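Side-chain contacts in ribosomal RNA small subunit methyltransferase E (Legionella pneumophila, PDB 5O95), which probably methylates the N3 position of a specific uridine in 16S ribosomal RNA, with S-adenosyl-L-methionine as methyl donor: residues 7-12 / 25-30; 18-23 / 57-62; 42-45 / 51-54; 87-90 / 94-97; 191-196 / 213-218. All coordinates share one frame; numbering follows the deposited sequence.

From the N terminus, interaction 1 comes first: helix 25-34 folds back on strand 8-10 and closes a short loop that carries strand 20-22. That strand opens interaction 2, which closes only at 57-62, so interactions 1 and 2 cross along the chain. Interaction 3, the hairpin of 42-45 and 51-54, lies wholly within the span of interaction 2. These three touch and tie together the sheet and helix of the N-terminal PUA-type domain. In the methyltransferase domain, interaction 4 closes a three-residue turn between strand 82-88 and helix 94-104, and interaction 5 a loop holding helix 204-212. They meet where strands 82-88 and 191-196 pair, Ala88 N lying 2.9 Å from Ile196 O.

Interaction 1: 7-12 / 25-30; sequences IRIYQP and PEAGQH
Ala27 and Ile9 bury the most surface here, and each turns its CB toward the other's segment. The methyl of Ala27, on the first turn of helix 25-34, meets Ile9 CG2 at 3.9 Å from CB. Ile9 has CG1 beside its backbone N (chi1 -59°), which sets CG2 opposite that N and spreads the two branches over two helix residues. While CG2 goes to Ala27, CD1 runs on to His30 and comes within 3.5 Å of its CD2, with His30 NE2 somewhat farther off. The approach to the imidazole is slanting, neither square over the ring nor at its rim. His30 lies three residues after Ala27, almost one turn along the helix.

Gln11 touches the same alanine methyl from a neighbouring direction, its NE2 lying 3.3 Å from Ala27 CB. This amide is firmly placed. NE2 donates to Tyr10 O over 2.9 Å with a nearly straight N-H...O angle of 164°, the acceptor close to the amide plane, and OE1 accepts from the backbone N of Ser24, just ahead of the helix. A buried side-chain amide thus has both of its ends occupied while the NE2 end of its face rests on the methyl of Ala27.

Around the contact, Ile9 also packs on Val31 of the same helix and on Leu43 and Leu45 of strand 42-46, the parallel neighbour of strand 8-10 at the sheet's edge. Helix 25-34 thereby lies against the sheet, while Tyr10 and His30 reach Ile139 and Glu143 of helix 124-145.

Interaction 2: 18-23 / 57-62; sequences GQLLEL and IERVKK
Leu20 reaches across toward Glu58 and Arg59, and its branches divide the two between them. From CB, which points at segment 57-62, the chain leads outward because CG stands opposite the backbone N (chi1 -173°). CB and CG themselves stay back from the other segment, and the touching is left to the two methyl groups. CD1 comes to the carboxylate of Glu58, 3.7 Å from OE1, with Glu58 CD slightly farther off at 4.0 Å. CD2 goes the other way, to the guanidinium of Arg59, where NH2 is 4.2 Å distant. That last contact is loose and doubtful, as Arg59 has more than one conformation. Leu20 runs at roughly a right angle to both long side chains, so a branched hydrocarbon tip is set between two charged ends.

The charged groups have their own partners. Glu58 OE2 forms a salt bridge with Arg68 NE, and NH1 of the same arginine bonds to Gly18 O, while Arg59 makes a cation-pi contact with Phe66. Arg68 and Phe66 belong to strand 64-74, which runs between strands 20-22 and 51-61, so this surface contact passes over an intervening strand. Glu58 and Arg59 can both turn to the same side because a classic beta bulge sets these two residues of strand 51-61 opposite the single Phe66, within the antiparallel part of the PUA-type sheet.

Interaction 3: 42-45 / 51-54; sequences QLTL and KEFT
Leu45 and Phe53 form an antiparallel hydrogen-bonded pair, with Leu45 N to Phe53 O at 2.9 Å and Phe53 N to Leu45 O at 2.7 Å. Both side chains leave on the buried face, each with CG beside its own backbone N, and touch mainly near the root, CB to CB at 4.0 Å. Beyond that they part; the phenyl ring turns its edge to the neighbouring backbone, CD1 lying 3.6 Å from Leu45 O.

Thr44 and Thr54, the adjoining non-hydrogen-bonded pair, occupy the other face and share one rotamer. With CG2 opposite the backbone N in each (chi1 -61° in Thr44), the hydroxyls are placed where a single water can bridge them, 2.8 Å from Thr44 OG1 and 2.8 Å from Thr54 OG1. Thr44 CG2 meanwhile lies across the extended chain of Glu52, 3.8 Å from OE1. The other carboxylate oxygen, OE2, is held by Asn148 and by a salt bridge to Arg77.

Threonines and a bridging water on one side, leucine and phenylalanine on the other: this is an antiparallel beta hairpin with one polar and one apolar face, formed by strands 42-46 and 51-61 in the PUA-type domain.

Interaction 4: 87-90 / 94-97; sequences QAIS and RMEM
Gln87 meets Met95 where strand 82-88 gives way to the loop before helix 94-104, the opening of a beta-alpha-beta unit that strand 109-114 completes in the SPOUT-type methyltransferase domain. Gln87 and Met95 run alongside each other, pointing opposite ways, with Gln87 CG resting 3.8 Å from Met95 SD. The methionine bends twice, at chi2 (64°) and chi3 (100°), and this curls its methyl back toward the strand end: CE lies 3.4 Å from the backbone O of Gln87.

Ala88 points its methyl away from the helix. Its side chain is about 4 Å from Gly197, a residue seen to bind S-adenosyl-L-methionine. Ile89 also has its CB turned away, yet its CG2 swings back and touches Met95 CE at 3.9 Å. Met95 CE thus meets the Gln87 carbonyl and the Ile89 branch on adjoining sides, while Pro112 and Trp134 pack on the methionine from other parts of the domain.

Ser90, last in the segment, faces Arg94. Its OG stands between the backbone N and the carbonyl carbon (chi1 57°) and lies 3.4 Å from Arg94 CB, a contact with the aliphatic root of the arginine; the guanidinium goes off to Lys91 O through NH2. A water joins loop and helix start. It bonds to Ser90 O at 3.0 Å and to Ser90 OG at 3.1 Å, and it accepts the first-turn N-H of Met95, N to water 2.9 Å.

Interaction 5: 191-196 / 213-218; sequences DVALII and HGFLPL
Ile195 lays its end methyl on the ring of Phe215 in a CH-pi contact, CD1 standing 3.8 Å from the ring centroid and 26° off the ring normal. The methyl is displaced toward the CD2-CE2 side, with CE2 3.5 Å from CD1. Because Ile195 has CG1 beside its backbone N (chi1 -64°) and an extended chain beyond, CG1 also passes near that rim, and the side chain crosses the phenylalanine at about a right angle.

Ordinary apolar packing adds to this. Ala193, two residues earlier on the same side of the strand, brings CB to 3.9 Å from Phe215 CE2, approaching the ring at a slant. One aromatic ring therefore spans two alternate residues of strand 191-196, and Phe162 of helix 159-165 packs on both Ile195 and Phe215. Strands 191-196 and 216-218 belong to the parallel sheet of the SPOUT-type methyltransferase domain, with 170-174 between them, so the side chains that meet here reach past a strand.

On the sheet's other face the touch is slight: Leu194 CD1 and Leu218 CD2 are 4.4 Å apart. The side chains of Leu218 and Leu174, a residue seen to bind S-adenosyl-L-methionine, are about 4 Å apart.

In the backbone, helix 204-212 ends in a Schellman motif with Gly214 as its C-prime residue at positive phi (84°), and the chain turns there directly into Phe215.

Interaction 1: 7-12 / 25-30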
# COMPACT_ATOMS: atom_id res chain seq x y z
N ILE B 7 -24.12 0.77 -2.46
CA ILE B 7 -23.59 0.13 -1.27
C ILE B 7 -23.65 -1.39 -1.43
O ILE B 7 -24.70 -1.95 -1.78
CB ILE B 7 -24.38 0.62 -0.05
CG1 ILE B 7 -24.11 2.10 0.20
CG2 ILE B 7 -24.08 -0.23 1.17
CD1 ILE B 7 -22.68 2.39 0.58
N ARG B 8 -22.54 -2.07 -1.13
CA ARG B 8 -22.44 -3.52 -1.17
C ARG B 8 -22.37 -4.08 0.24
O ARG B 8 -21.66 -3.54 1.10
CB ARG B 8 -21.18 -3.96 -1.92
CG ARG B 8 -21.27 -3.76 -3.42
CD ARG B 8 -19.87 -3.76 -4.04
NE ARG B 8 -19.09 -4.92 -3.62
CZ ARG B 8 -19.26 -6.16 -4.09
NH1 ARG B 8 -20.20 -6.43 -5.02
NH2 ARG B 8 -18.51 -7.14 -3.63
N ILE B 9 -23.08 -5.19 0.47
CA ILE B 9 -23.19 -5.81 1.79
C ILE B 9 -23.08 -7.31 1.62
O ILE B 9 -23.83 -7.91 0.84
CB ILE B 9 -24.54 -5.47 2.47
CG1 ILE B 9 -24.73 -3.95 2.65
CG2 ILE B 9 -24.69 -6.20 3.80
CD1 ILE B 9 -23.73 -3.33 3.66
N TYR B 10 -22.17 -7.94 2.35
CA TYR B 10 -22.03 -9.39 2.29
C TYR B 10 -23.12 -10.03 3.13
O TYR B 10 -23.26 -9.73 4.33
CB TYR B 10 -20.68 -9.77 2.91
CG TYR B 10 -20.49 -11.24 3.16
CD1 TYR B 10 -20.41 -12.15 2.11
CD2 TYR B 10 -20.42 -11.72 4.46
CE1 TYR B 10 -20.23 -13.51 2.35
CE2 TYR B 10 -20.23 -13.08 4.72
CZ TYR B 10 -20.15 -13.97 3.67
OH TYR B 10 -19.96 -15.31 3.94
N GLN B 11 -23.89 -10.94 2.52
CA GLN B 11 -24.82 -11.79 3.27
C GLN B 11 -24.69 -13.19 2.70
O GLN B 11 -24.92 -13.39 1.50
CB GLN B 11 -26.27 -11.33 3.06
CG GLN B 11 -26.66 -10.03 3.77
CD GLN B 11 -26.75 -10.21 5.27
OE1 GLN B 11 -27.82 -10.53 5.82
NE2 GLN B 11 -25.62 -10.03 5.95
N PRO B 12 -24.35 -14.19 3.52
CA PRO B 12 -24.26 -15.56 3.01
C PRO B 12 -25.65 -16.08 2.67
O PRO B 12 -26.66 -15.61 3.19
CB PRO B 12 -23.65 -16.33 4.18
CG PRO B 12 -24.07 -15.55 5.39
CD PRO B 12 -24.00 -14.10 4.95
N PRO B 25 -28.17 -9.53 11.96
CA PRO B 25 -28.07 -8.42 12.91
C PRO B 25 -26.85 -7.54 12.68
O PRO B 25 -26.94 -6.31 12.78
CB PRO B 25 -28.05 -9.12 14.28
CG PRO B 25 -28.89 -10.36 14.03
CD PRO B 25 -28.53 -10.80 12.63
N GLU B 26 -25.70 -8.15 12.39
CA GLU B 26 -24.50 -7.35 12.12
C GLU B 26 -24.70 -6.46 10.90
O GLU B 26 -24.30 -5.29 10.91
CB GLU B 26 -23.28 -8.25 11.93
CG GLU B 26 -22.79 -8.86 13.23
CD GLU B 26 -22.33 -7.81 14.21
OE1 GLU B 26 -21.28 -7.20 13.95
OE2 GLU B 26 -23.03 -7.59 15.22
N ALA B 27 -25.30 -7.00 9.84
CA ALA B 27 -25.49 -6.21 8.62
C ALA B 27 -26.61 -5.19 8.81
O ALA B 27 -26.55 -4.10 8.23
CB ALA B 27 -25.80 -7.14 7.44
N GLY B 28 -27.61 -5.52 9.63
CA GLY B 28 -28.66 -4.56 9.93
C GLY B 28 -28.13 -3.38 10.71
O GLY B 28 -28.56 -2.24 10.50
N GLN B 29 -27.20 -3.64 11.64
CA GLN B 29 -26.51 -2.56 12.33
C GLN B 29 -25.71 -1.71 11.36
O GLN B 29 -25.77 -0.47 11.39
CB GLN B 29 -25.60 -3.16 13.41
CG GLN B 29 -24.53 -2.20 13.96
CD GLN B 29 -25.11 -1.11 14.83
OE1 GLN B 29 -26.27 -1.20 15.26
NE2 GLN B 29 -24.32 -0.08 15.10
N HIS B 30 -24.93 -2.36 10.49
CA HIS B 30 -24.13 -1.65 9.50
C HIS B 30 -25.01 -0.79 8.59
O HIS B 30 -24.70 0.37 8.33
CB HIS B 30 -23.32 -2.65 8.69
CG HIS B 30 -22.41 -2.03 7.68
ND1 HIS B 30 -21.90 -0.76 7.82
CD2 HIS B 30 -21.90 -2.51 6.52
CE1 HIS B 30 -21.12 -0.48 6.80
NE2 HIS B 30 -21.10 -1.53 5.99

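Interaction 2: 18-23 / 57-62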
# COMPACT_ATOMS: atom_id res chain seq x y z
N GLY B 18 -37.61 -11.61 -5.75
CA GLY B 18 -38.87 -11.48 -5.05
C GLY B 18 -38.84 -11.87 -3.58
O GLY B 18 -39.83 -11.63 -2.88
N GLN B 19 -37.73 -12.44 -3.09
CA GLN B 19 -37.69 -12.85 -1.70
C GLN B 19 -37.43 -11.66 -0.79
O GLN B 19 -36.77 -10.69 -1.17
CB GLN B 19 -36.62 -13.92 -1.48
CG GLN B 19 -37.05 -15.28 -2.02
CD GLN B 19 -36.00 -16.36 -1.89
OE1 GLN B 19 -34.88 -16.10 -1.46
NE2 GLN B 19 -36.35 -17.59 -2.26
N LEU B 20 -37.96 -11.75 0.42
CA LEU B 20 -37.69 -10.78 1.47
C LEU B 20 -36.61 -11.34 2.38
O LEU B 20 -36.69 -12.49 2.81
CB LEU B 20 -38.95 -10.50 2.29
CG LEU B 20 -38.83 -9.36 3.31
CD1 LEU B 20 -38.64 -8.02 2.62
CD2 LEU B 20 -40.06 -9.33 4.21
N LEU B 21 -35.59 -10.54 2.64
CA LEU B 21 -34.47 -10.96 3.47
C LEU B 21 -34.32 -9.99 4.63
O LEU B 21 -34.12 -8.79 4.41
CB LEU B 21 -33.19 -10.99 2.64
CG LEU B 21 -31.90 -11.26 3.42
CD1 LEU B 21 -31.96 -12.64 4.07
CD2 LEU B 21 -30.70 -11.12 2.50
N GLU B 22 -34.44 -10.50 5.85
CA GLU B 22 -34.03 -9.73 7.02
C GLU B 22 -32.52 -9.84 7.14
O GLU B 22 -31.97 -10.94 7.29
CB GLU B 22 -34.69 -10.27 8.29
CG GLU B 22 -34.30 -9.45 9.51
CD GLU B 22 -34.96 -9.94 10.77
OE1 GLU B 22 -35.77 -10.88 10.68
OE2 GLU B 22 -34.67 -9.39 11.85
N LEU B 23 -31.84 -8.70 7.05
CA LEU B 23 -30.39 -8.76 7.11
C LEU B 23 -29.95 -9.35 8.44
O LEU B 23 -30.66 -9.24 9.45
CB LEU B 23 -29.81 -7.36 6.96
CG LEU B 23 -30.09 -6.71 5.61
CD1 LEU B 23 -29.40 -5.34 5.60
CD2 LEU B 23 -29.59 -7.57 4.47
N ILE B 57 -34.34 -1.51 0.26
CA ILE B 57 -34.74 -1.56 1.66
C ILE B 57 -36.25 -1.39 1.73
O ILE B 57 -36.79 -0.36 1.32
CB ILE B 57 -34.01 -0.49 2.48
CG1 ILE B 57 -32.51 -0.79 2.45
CG2 ILE B 57 -34.55 -0.49 3.90
CD1 ILE B 57 -31.68 0.09 3.37
N GLU B 58 -36.93 -2.42 2.21
CA GLU B 58 -38.39 -2.38 2.29
C GLU B 58 -38.87 -1.84 3.62
O GLU B 58 -39.92 -1.19 3.67
CB GLU B 58 -38.96 -3.78 2.05
CG GLU B 58 -40.46 -3.77 1.76
CD GLU B 58 -40.94 -5.09 1.19
OE1 GLU B 58 -41.53 -5.88 1.96
OE2 GLU B 58 -40.74 -5.32 -0.02
N ARG B 59 -38.12 -2.05 4.69
CA ARG B 59 -38.56 -1.64 6.01
C ARG B 59 -37.35 -1.60 6.93
O ARG B 59 -36.50 -2.50 6.89
CB ARG B 59 -39.61 -2.62 6.55
CG ARG B 59 -39.91 -2.51 8.03
CD ARG B 59 -41.20 -3.26 8.36
NE ARG B 59 -41.37 -4.44 7.51
CZ ARG B 59 -41.32 -5.70 7.95
NH1 ARG B 59 -41.11 -5.94 9.24
NH2 ARG B 59 -41.48 -6.71 7.10
N VAL B 60 -37.26 -0.54 7.73
CA VAL B 60 -36.23 -0.40 8.76
C VAL B 60 -36.96 -0.27 10.09
O VAL B 60 -37.57 0.77 10.37
CB VAL B 60 -35.31 0.80 8.53
CG1 VAL B 60 -34.30 0.92 9.66
CG2 VAL B 60 -34.60 0.69 7.20
N LYS B 61 -36.91 -1.33 10.91
CA LYS B 61 -37.53 -1.34 12.23
C LYS B 61 -36.40 -1.40 13.26
O LYS B 61 -35.85 -2.47 13.53
CB LYS B 61 -38.47 -2.53 12.38
CG LYS B 61 -39.11 -2.64 13.76
CD LYS B 61 -40.13 -3.77 13.83
CE LYS B 61 -40.70 -3.89 15.24
NZ LYS B 61 -41.69 -5.00 15.36
N LYS B 62 -36.07 -0.24 13.83
CA LYS B 62 -34.93 -0.10 14.75
C LYS B 62 -33.66 -0.55 14.03
O LYS B 62 -33.29 0.09 13.04
CB LYS B 62 -35.22 -0.74 16.12
CG LYS B 62 -36.03 0.15 17.05
CD LYS B 62 -35.41 1.54 17.17
CE LYS B 62 -34.07 1.51 17.88
NZ LYS B 62 -34.22 1.40 19.36

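Interaction 3: 42-45 / 51-54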
# COMPACT_ATOMS: atom_id res chain seq x y z
N GLN B 42 -31.25 1.53 -2.41
CA GLN B 42 -30.76 0.33 -3.07
C GLN B 42 -29.53 -0.22 -2.37
O GLN B 42 -28.72 0.52 -1.80
CB GLN B 42 -30.40 0.65 -4.52
CG GLN B 42 -31.56 1.20 -5.32
CD GLN B 42 -32.63 0.16 -5.54
OE1 GLN B 42 -32.33 -0.99 -5.84
NE2 GLN B 42 -33.89 0.55 -5.36
N LEU B 43 -29.38 -1.54 -2.46
CA LEU B 43 -28.22 -2.26 -1.96
C LEU B 43 -27.89 -3.38 -2.93
O LEU B 43 -28.78 -3.93 -3.58
CB LEU B 43 -28.51 -2.97 -0.61
CG LEU B 43 -28.75 -2.17 0.66
CD1 LEU B 43 -29.19 -3.09 1.80
CD2 LEU B 43 -27.48 -1.45 1.03
N THR B 44 -26.62 -3.73 -3.00
CA THR B 44 -26.17 -4.91 -3.72
C THR B 44 -25.66 -5.87 -2.67
O THR B 44 -24.63 -5.60 -2.03
CB THR B 44 -25.06 -4.57 -4.71
OG1 THR B 44 -25.53 -3.63 -5.69
CG2 THR B 44 -24.58 -5.85 -5.42
N LEU B 45 -26.39 -6.95 -2.42
CA LEU B 45 -25.86 -7.98 -1.54
C LEU B 45 -25.01 -8.92 -2.36
O LEU B 45 -25.21 -9.08 -3.56
CB LEU B 45 -27.00 -8.78 -0.90
CG LEU B 45 -28.11 -7.90 -0.36
CD1 LEU B 45 -29.27 -8.77 0.15
CD2 LEU B 45 -27.61 -6.95 0.72
N LYS B 51 -22.26 -14.30 -6.58
CA LYS B 51 -23.58 -13.83 -6.97
C LYS B 51 -23.84 -12.48 -6.32
O LYS B 51 -23.54 -12.29 -5.13
CB LYS B 51 -24.68 -14.82 -6.56
CG LYS B 51 -24.62 -16.11 -7.34
CD LYS B 51 -25.69 -17.09 -6.88
CE LYS B 51 -25.51 -18.44 -7.53
NZ LYS B 51 -26.51 -19.42 -7.02
N GLU B 52 -24.41 -11.56 -7.09
CA GLU B 52 -24.83 -10.25 -6.61
C GLU B 52 -26.35 -10.19 -6.64
O GLU B 52 -26.97 -10.58 -7.64
CB GLU B 52 -24.25 -9.13 -7.48
CG GLU B 52 -22.78 -8.85 -7.18
CD GLU B 52 -22.23 -7.71 -8.01
OE1 GLU B 52 -22.99 -7.00 -8.70
OE2 GLU B 52 -21.00 -7.49 -7.94
N PHE B 53 -26.95 -9.70 -5.55
CA PHE B 53 -28.40 -9.63 -5.40
C PHE B 53 -28.78 -8.16 -5.35
O PHE B 53 -28.40 -7.44 -4.42
CB PHE B 53 -28.82 -10.36 -4.13
CG PHE B 53 -28.41 -11.81 -4.12
CD1 PHE B 53 -27.13 -12.17 -3.67
CD2 PHE B 53 -29.29 -12.80 -4.55
CE1 PHE B 53 -26.73 -13.49 -3.69
CE2 PHE B 53 -28.90 -14.13 -4.58
CZ PHE B 53 -27.61 -14.48 -4.13
N THR B 54 -29.49 -7.69 -6.37
CA THR B 54 -29.94 -6.31 -6.36
C THR B 54 -31.15 -6.22 -5.46
O THR B 54 -32.11 -6.98 -5.62
CB THR B 54 -30.29 -5.86 -7.78
OG1 THR B 54 -29.14 -5.97 -8.61
CG2 THR B 54 -30.76 -4.40 -7.78
O HOH W 1 -26.76 -4.57 -8.03

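Interaction 4: 87-90 / 94-97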
# COMPACT_ATOMS: atom_id res chain seq x y z
N GLN B 87 1.82 -13.96 6.05
CA GLN B 87 2.30 -12.66 6.52
C GLN B 87 2.70 -12.81 7.97
O GLN B 87 1.86 -13.15 8.81
CB GLN B 87 1.18 -11.62 6.40
CG GLN B 87 1.59 -10.21 6.84
CD GLN B 87 2.55 -9.53 5.86
OE1 GLN B 87 2.63 -9.92 4.71
NE2 GLN B 87 3.29 -8.52 6.33
N ALA B 88 3.97 -12.52 8.28
CA ALA B 88 4.42 -12.64 9.65
C ALA B 88 3.68 -11.65 10.54
O ALA B 88 3.41 -10.51 10.14
CB ALA B 88 5.92 -12.38 9.72
N ILE B 89 3.34 -12.09 11.75
CA ILE B 89 2.63 -11.21 12.68
C ILE B 89 3.56 -10.08 13.12
O ILE B 89 4.79 -10.19 13.07
CB ILE B 89 2.02 -11.98 13.86
CG1 ILE B 89 3.10 -12.71 14.66
CG2 ILE B 89 0.96 -12.95 13.35
CD1 ILE B 89 2.57 -13.37 15.95
N SER B 90 2.96 -8.96 13.50
CA SER B 90 3.73 -7.74 13.70
C SER B 90 3.08 -6.91 14.80
O SER B 90 1.93 -7.12 15.16
CB SER B 90 3.84 -6.92 12.40
OG SER B 90 2.55 -6.61 11.92
N ARG B 94 -0.36 -3.15 11.85
CA ARG B 94 0.09 -3.41 10.48
C ARG B 94 -0.68 -4.56 9.85
O ARG B 94 -1.00 -4.52 8.65
CB ARG B 94 1.60 -3.69 10.50
CG ARG B 94 2.43 -2.50 10.91
CD ARG B 94 3.79 -2.93 11.45
NE ARG B 94 4.67 -1.79 11.71
CZ ARG B 94 4.61 -1.03 12.80
NH1 ARG B 94 5.45 -0.01 12.95
NH2 ARG B 94 3.69 -1.28 13.73
N MET B 95 -1.04 -5.58 10.64
CA MET B 95 -1.74 -6.71 10.06
C MET B 95 -3.12 -6.30 9.58
O MET B 95 -3.59 -6.79 8.54
CB MET B 95 -1.88 -7.84 11.07
CG MET B 95 -2.43 -9.13 10.47
SD MET B 95 -1.34 -9.86 9.22
CE MET B 95 -0.55 -11.13 10.22
N GLU B 96 -3.77 -5.38 10.29
CA GLU B 96 -5.10 -4.95 9.87
C GLU B 96 -5.03 -4.29 8.50
O GLU B 96 -5.91 -4.49 7.66
CB GLU B 96 -5.68 -4.00 10.92
CG GLU B 96 -6.17 -4.69 12.22
CD GLU B 96 -5.09 -5.29 13.13
OE1 GLU B 96 -3.89 -4.97 13.00
OE2 GLU B 96 -5.46 -6.10 14.01
N MET B 97 -3.98 -3.54 8.25
CA MET B 97 -3.79 -2.93 6.93
C MET B 97 -3.56 -4.00 5.88
O MET B 97 -4.15 -3.94 4.78
CB MET B 97 -2.60 -1.96 7.02
CG MET B 97 -2.62 -0.86 6.01
SD MET B 97 -1.05 -0.84 5.16
CE MET B 97 -1.17 -2.39 4.30
O HOH W 2 -0.12 -5.95 13.37

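Interaction 5: 191-196 / 213-218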
# COMPACT_ATOMS: atom_id res chain seq x y z
N ASP B 191 -1.25 -20.96 -9.08
CA ASP B 191 -1.16 -20.46 -7.72
C ASP B 191 0.28 -20.16 -7.33
O ASP B 191 1.23 -20.59 -7.98
CB ASP B 191 -1.82 -21.41 -6.71
CG ASP B 191 -1.29 -22.84 -6.81
OD1 ASP B 191 -0.33 -23.10 -7.56
OD2 ASP B 191 -1.84 -23.71 -6.11
N VAL B 192 0.40 -19.40 -6.25
CA VAL B 192 1.71 -19.01 -5.73
C VAL B 192 1.57 -18.85 -4.22
O VAL B 192 0.58 -18.30 -3.73
CB VAL B 192 2.23 -17.73 -6.43
CG1 VAL B 192 1.23 -16.61 -6.34
CG2 VAL B 192 3.58 -17.30 -5.84
N ALA B 193 2.56 -19.36 -3.49
CA ALA B 193 2.69 -19.13 -2.06
C ALA B 193 3.78 -18.09 -1.87
O ALA B 193 4.83 -18.18 -2.51
CB ALA B 193 3.04 -20.41 -1.31
N LEU B 194 3.50 -17.08 -1.06
CA LEU B 194 4.44 -16.00 -0.81
C LEU B 194 4.59 -15.81 0.68
O LEU B 194 3.60 -15.52 1.37
CB LEU B 194 3.92 -14.69 -1.43
CG LEU B 194 4.69 -13.42 -1.11
CD1 LEU B 194 6.07 -13.47 -1.76
CD2 LEU B 194 3.87 -12.22 -1.59
N ILE B 195 5.82 -15.94 1.17
CA ILE B 195 6.15 -15.72 2.57
C ILE B 195 6.74 -14.32 2.71
O ILE B 195 7.75 -14.00 2.08
CB ILE B 195 7.16 -16.75 3.08
CG1 ILE B 195 6.55 -18.15 3.04
CG2 ILE B 195 7.58 -16.42 4.51
CD1 ILE B 195 7.49 -19.24 3.45
N ILE B 196 6.10 -13.49 3.54
CA ILE B 196 6.66 -12.20 3.96
C ILE B 196 7.00 -12.33 5.43
O ILE B 196 6.10 -12.57 6.25
CB ILE B 196 5.65 -11.08 3.75
CG1 ILE B 196 5.16 -11.14 2.31
CG2 ILE B 196 6.26 -9.73 4.14
CD1 ILE B 196 5.03 -9.85 1.66
N HIS B 213 12.27 -26.66 1.37
CA HIS B 213 10.93 -26.93 0.87
C HIS B 213 10.63 -26.21 -0.45
O HIS B 213 9.46 -26.12 -0.84
CB HIS B 213 9.87 -26.58 1.92
CG HIS B 213 9.86 -27.52 3.08
ND1 HIS B 213 10.86 -27.52 4.03
CD2 HIS B 213 8.99 -28.48 3.45
CE1 HIS B 213 10.60 -28.45 4.94
NE2 HIS B 213 9.47 -29.05 4.60
N GLY B 214 11.66 -25.70 -1.12
CA GLY B 214 11.48 -25.14 -2.45
C GLY B 214 11.01 -23.70 -2.53
O GLY B 214 10.62 -23.25 -3.60
N PHE B 215 11.04 -22.96 -1.42
CA PHE B 215 10.73 -21.54 -1.45
C PHE B 215 11.91 -20.76 -2.02
O PHE B 215 13.04 -20.87 -1.51
CB PHE B 215 10.32 -21.04 -0.07
CG PHE B 215 8.89 -21.38 0.28
CD1 PHE B 215 8.55 -22.66 0.71
CD2 PHE B 215 7.89 -20.43 0.15
CE1 PHE B 215 7.22 -22.98 1.00
CE2 PHE B 215 6.56 -20.74 0.44
CZ PHE B 215 6.24 -22.01 0.87
N LEU B 216 11.66 -20.01 -3.08
CA LEU B 216 12.70 -19.32 -3.83
C LEU B 216 12.72 -17.84 -3.47
O LEU B 216 11.66 -17.21 -3.38
CB LEU B 216 12.44 -19.46 -5.33
CG LEU B 216 12.36 -20.90 -5.83
CD1 LEU B 216 12.08 -20.95 -7.32
CD2 LEU B 216 13.61 -21.69 -5.49
N PRO B 217 13.90 -17.25 -3.29
CA PRO B 217 13.98 -15.88 -2.74
C PRO B 217 13.66 -14.81 -3.77
O PRO B 217 14.19 -14.82 -4.88
CB PRO B 217 15.44 -15.76 -2.28
CG PRO B 217 16.19 -16.76 -3.12
CD PRO B 217 15.22 -17.90 -3.37
N LEU B 218 12.79 -13.88 -3.38
CA LEU B 218 12.34 -12.79 -4.25
C LEU B 218 12.81 -11.46 -3.69
O LEU B 218 12.78 -11.24 -2.47
CB LEU B 218 10.81 -12.79 -4.29
CG LEU B 218 10.14 -11.70 -5.12
CD1 LEU B 218 10.48 -11.89 -6.59
CD2 LEU B 218 8.63 -11.77 -4.91